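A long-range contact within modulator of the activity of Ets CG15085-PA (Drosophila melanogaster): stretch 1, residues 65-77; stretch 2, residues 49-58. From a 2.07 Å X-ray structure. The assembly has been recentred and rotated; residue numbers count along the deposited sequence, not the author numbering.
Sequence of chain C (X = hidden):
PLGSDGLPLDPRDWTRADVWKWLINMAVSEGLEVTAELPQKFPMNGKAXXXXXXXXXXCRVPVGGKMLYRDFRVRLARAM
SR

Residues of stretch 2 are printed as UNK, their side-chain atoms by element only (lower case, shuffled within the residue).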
# COMPACT_ATOMS: atom_id res chain seq x y z
N GLY C 65 7.57 -6.00 13.59
CA GLY C 65 7.42 -5.67 12.18
C GLY C 65 8.23 -6.52 11.21
O GLY C 65 7.77 -6.77 10.09
N LYS C 66 9.41 -6.97 11.61
CA LYS C 66 10.24 -7.77 10.71
C LYS C 66 9.64 -9.15 10.46
O LYS C 66 9.83 -9.71 9.37
CB LYS C 66 11.67 -7.92 11.25
CG LYS C 66 11.81 -8.80 12.49
CD LYS C 66 13.28 -9.03 12.83
CE LYS C 66 13.45 -10.01 13.98
NZ LYS C 66 14.89 -10.30 14.24
N MET C 67 8.95 -9.70 11.44
CA MET C 67 8.33 -11.02 11.27
C MET C 67 7.18 -10.92 10.27
O MET C 67 6.91 -11.88 9.55
CB MET C 67 7.82 -11.57 12.60
CG MET C 67 8.93 -11.86 13.60
SD MET C 67 10.33 -12.72 12.83
CE MET C 67 9.60 -14.31 12.39
N LEU C 68 6.51 -9.78 10.25
CA LEU C 68 5.41 -9.55 9.31
C LEU C 68 5.99 -9.51 7.90
O LEU C 68 5.48 -10.16 6.97
CB LEU C 68 4.70 -8.22 9.60
CG LEU C 68 4.01 -8.05 10.95
CD1 LEU C 68 3.30 -6.69 11.02
CD2 LEU C 68 3.02 -9.18 11.16
N TYR C 69 7.06 -8.73 7.74
CA TYR C 69 7.73 -8.58 6.45
C TYR C 69 8.20 -9.95 5.96
O TYR C 69 7.93 -10.36 4.84
CB TYR C 69 8.94 -7.67 6.59
CG TYR C 69 9.78 -7.56 5.33
CD1 TYR C 69 9.37 -6.78 4.25
CD2 TYR C 69 10.98 -8.27 5.20
CE1 TYR C 69 10.12 -6.69 3.08
CE2 TYR C 69 11.74 -8.20 4.03
CZ TYR C 69 11.31 -7.40 2.98
OH TYR C 69 12.06 -7.32 1.83
N ARG C 70 8.90 -10.64 6.84
CA ARG C 70 9.44 -11.96 6.54
C ARG C 70 8.35 -12.94 6.10
O ARG C 70 8.49 -13.61 5.08
CB ARG C 70 10.17 -12.48 7.77
CG ARG C 70 11.04 -13.69 7.55
CD ARG C 70 11.91 -13.92 8.78
NE ARG C 70 12.71 -12.74 9.09
CZ ARG C 70 13.49 -12.61 10.16
NH1 ARG C 70 13.57 -13.60 11.04
NH2 ARG C 70 14.19 -11.50 10.35
N ASP C 71 7.27 -13.02 6.88
CA ASP C 71 6.17 -13.93 6.59
C ASP C 71 5.49 -13.62 5.26
O ASP C 71 5.16 -14.53 4.49
CB ASP C 71 5.15 -13.88 7.73
CG ASP C 71 4.09 -14.96 7.61
OD1 ASP C 71 3.03 -14.71 6.98
OD2 ASP C 71 4.31 -16.07 8.14
N PHE C 72 5.27 -12.33 4.97
CA PHE C 72 4.63 -11.95 3.71
C PHE C 72 5.50 -12.34 2.51
O PHE C 72 4.99 -12.86 1.51
CB PHE C 72 4.36 -10.44 3.67
CG PHE C 72 3.49 -10.02 2.51
CD1 PHE C 72 2.11 -10.16 2.59
CD2 PHE C 72 4.05 -9.52 1.34
CE1 PHE C 72 1.29 -9.80 1.51
CE2 PHE C 72 3.24 -9.16 0.26
CZ PHE C 72 1.87 -9.30 0.34
N ARG C 73 6.80 -12.10 2.62
CA ARG C 73 7.74 -12.44 1.56
C ARG C 73 7.74 -13.94 1.25
O ARG C 73 7.80 -14.34 0.08
CB ARG C 73 9.16 -12.00 1.95
CG ARG C 73 9.64 -10.76 1.23
CD ARG C 73 8.63 -9.64 1.33
NE ARG C 73 8.98 -8.52 0.47
CZ ARG C 73 9.09 -8.58 -0.86
NH1 ARG C 73 8.88 -9.73 -1.49
NH2 ARG C 73 9.41 -7.50 -1.55
N VAL C 74 7.68 -14.75 2.30
CA VAL C 74 7.66 -16.20 2.13
C VAL C 74 6.41 -16.60 1.35
O VAL C 74 6.48 -17.40 0.42
CB VAL C 74 7.64 -16.92 3.50
CG1 VAL C 74 7.47 -18.42 3.29
CG2 VAL C 74 8.92 -16.62 4.26
N ARG C 75 5.27 -16.05 1.75
CA ARG C 75 4.01 -16.35 1.08
C ARG C 75 4.07 -15.91 -0.38
O ARG C 75 3.65 -16.65 -1.27
CB ARG C 75 2.84 -15.65 1.79
CG ARG C 75 2.45 -16.30 3.12
CD ARG C 75 1.43 -15.45 3.87
NE ARG C 75 1.07 -16.03 5.16
CZ ARG C 75 0.04 -16.84 5.37
NH1 ARG C 75 -0.76 -17.19 4.37
NH2 ARG C 75 -0.19 -17.31 6.59
N LEU C 76 4.60 -14.72 -0.62
CA LEU C 76 4.70 -14.20 -1.98
C LEU C 76 5.65 -15.06 -2.82
O LEU C 76 5.34 -15.42 -3.95
CB LEU C 76 5.19 -12.75 -1.95
CG LEU C 76 5.37 -12.06 -3.31
CD1 LEU C 76 4.05 -12.05 -4.07
CD2 LEU C 76 5.87 -10.64 -3.09
N ALA C 77 6.80 -15.40 -2.24
CA ALA C 77 7.79 -16.21 -2.94
C ALA C 77 7.18 -17.50 -3.48
O ALA C 77 7.22 -17.74 -4.69
CB ALA C 77 8.97 -16.53 -2.02
N UNK C 49 0.94 -4.31 -0.05
CA UNK C 49 1.95 -4.93 0.80
C UNK C 49 3.19 -5.34 0.01
O UNK C 49 4.31 -5.25 0.50
c UNK C 49 1.35 -6.14 1.54
c UNK C 49 0.72 -4.70 3.51
c UNK C 49 0.38 -7.18 3.60
c UNK C 49 1.26 -6.05 3.08
N UNK C 50 2.98 -5.78 -1.23
CA UNK C 50 4.09 -6.19 -2.10
C UNK C 50 5.07 -5.04 -2.31
O UNK C 50 6.27 -5.25 -2.50
s UNK C 50 2.72 -8.20 -3.49
c UNK C 50 3.57 -6.62 -3.47
N UNK C 51 4.54 -3.82 -2.30
CA UNK C 51 5.34 -2.62 -2.49
C UNK C 51 6.04 -2.16 -1.21
O UNK C 51 6.96 -1.35 -1.28
c UNK C 51 3.68 -2.91 -4.96
c UNK C 51 4.02 -1.50 -4.51
c UNK C 51 2.83 -0.58 -4.70
c UNK C 51 4.46 -1.49 -3.04
N UNK C 52 5.62 -2.68 -0.06
CA UNK C 52 6.22 -2.27 1.21
C UNK C 52 7.59 -2.85 1.52
O UNK C 52 7.80 -4.06 1.49
c UNK C 52 5.28 -2.57 2.38
c UNK C 52 3.54 -3.01 4.84
s UNK C 52 3.43 -1.42 4.08
c UNK C 52 3.98 -1.80 2.39
N UNK C 53 8.53 -1.95 1.84
CA UNK C 53 9.88 -2.35 2.19
C UNK C 53 9.86 -2.68 3.68
O UNK C 53 8.92 -2.30 4.38
o UNK C 53 10.47 -0.05 2.69
c UNK C 53 10.85 -1.19 1.93
N UNK C 54 10.87 -3.40 4.16
CA UNK C 54 10.95 -3.77 5.57
C UNK C 54 10.80 -2.51 6.42
O UNK C 54 10.12 -2.51 7.44
c UNK C 54 14.05 -5.20 7.46
c UNK C 54 12.65 -4.61 7.36
c UNK C 54 11.63 -5.53 8.03
c UNK C 54 12.30 -4.42 5.88
N UNK C 55 11.44 -1.45 5.96
CA UNK C 55 11.43 -0.15 6.62
C UNK C 55 10.01 0.36 6.90
O UNK C 55 9.75 0.98 7.94
c UNK C 55 12.57 2.09 6.49
o UNK C 55 13.77 2.43 6.46
c UNK C 55 12.16 0.85 5.74
o UNK C 55 11.69 2.72 7.12
N UNK C 56 9.10 0.12 5.97
CA UNK C 56 7.73 0.58 6.12
C UNK C 56 6.96 -0.27 7.12
O UNK C 56 6.02 0.21 7.75
c UNK C 56 7.81 1.51 3.78
s UNK C 56 7.39 1.29 2.05
c UNK C 56 7.07 0.59 4.75
c UNK C 56 5.79 2.06 2.01
N UNK C 57 7.36 -1.52 7.28
CA UNK C 57 6.72 -2.41 8.25
C UNK C 57 7.17 -2.00 9.65
O UNK C 57 6.35 -1.82 10.55
c UNK C 57 5.31 -5.39 7.20
c UNK C 57 7.15 -3.87 8.02
c UNK C 57 4.67 -6.11 6.20
o UNK C 57 4.50 -6.76 3.91
c UNK C 57 6.42 -4.59 6.92
c UNK C 57 5.13 -6.03 4.89
c UNK C 57 6.86 -4.52 5.59
c UNK C 57 6.22 -5.23 4.58
N UNK C 58 8.48 -1.84 9.83
CA UNK C 58 9.05 -1.46 11.12
C UNK C 58 8.52 -0.13 11.60
O UNK C 58 8.36 0.09 12.80
c UNK C 58 12.74 -2.51 10.53
c UNK C 58 11.00 -3.71 11.86
c UNK C 58 11.25 -2.74 10.72
c UNK C 58 10.57 -1.41 11.02
O HOH W 1 12.70 -4.73 1.78

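Position 49 carries four side-chain carbons forked at the second. Its CB points toward stretch 1 and lies 3.4 Å from Phe72 CZ; it stands 3.8 Å from the Phe72 ring centroid, 25° off the normal, a CH-pi contact over the face. The fork at the second carbon identifies Leu49.

Position 50 has one carbon and then one sulfur, which is cysteine. In Cys50 the SG approaches Phe72 CE2 at 3.9 Å and lies at the ring edge, 85° off the normal; it also meets Leu76 CD2 at 4.0 Å.

Position 51 again shows four carbons forked at the second, but its CB points away and nothing on stretch 1 is within reach: Leu51, exposed.

Position 52 is an unbranched chain of two carbons, a sulfur and a terminal carbon, hence Met52. Its side chain stays clear of stretch 1, with a closest approach of 6.2 Å from Met52 CB to Tyr69 CD1; contact comes through the backbone, with Met52 O 3.9 Å from Tyr69 CE1, near the plane of that ring.

Position 53 has one carbon and one oxygen, so Ser53. It occupies the N-cap position, and its backbone O accepts a hydrogen bond from the N of residue 56 at 2.9 Å.

Position 54 has four carbons forked at the second, which gives Leu54. Its CB sits 3.9 Å from the Tyr69 ring centroid, only 5° off the normal, while CD1 reaches Tyr69 CB at 3.7 Å and Lys66 CA at 3.8 Å.

Position 55 has two carbons, the second bearing two oxygens: Asp55, pointing away from stretch 1.

Position 56 repeats the unbranched carbon-carbon-sulfur-carbon pattern. Met56 is buried but does not touch stretch 1; its SD accepts a weak hydrogen bond from Ser53 N at 3.4 Å.

Position 57 has one carbon followed by a six-carbon ring bearing an oxygen, which defines Tyr57. The side chain is a knob among Gly65, Leu68, Tyr69 and Phe72. Tyr69 turns its edge to the Tyr57 face, with planes at 76° and centroids 5.5 Å apart.

Position 58 has four carbons forked at the second. Leu58 CD2 reaches Lys66 N at 3.6 Å.

The contact buries 608 Å² without a direct hydrogen bond across the stretches, so packing dominates. Helices 65-77 and 54-58 run at 138°, their axes approaching to 8.3 Å. Gly65 permits the close end: an ideal CB there would lie 3.1 Å from Tyr57 O. One water adds a polar link, 2.7 Å from Tyr69 OH and accepting from Leu54 N at 3.3 Å.

Stretch 2, residues 49-58: LCLMSLDMYL
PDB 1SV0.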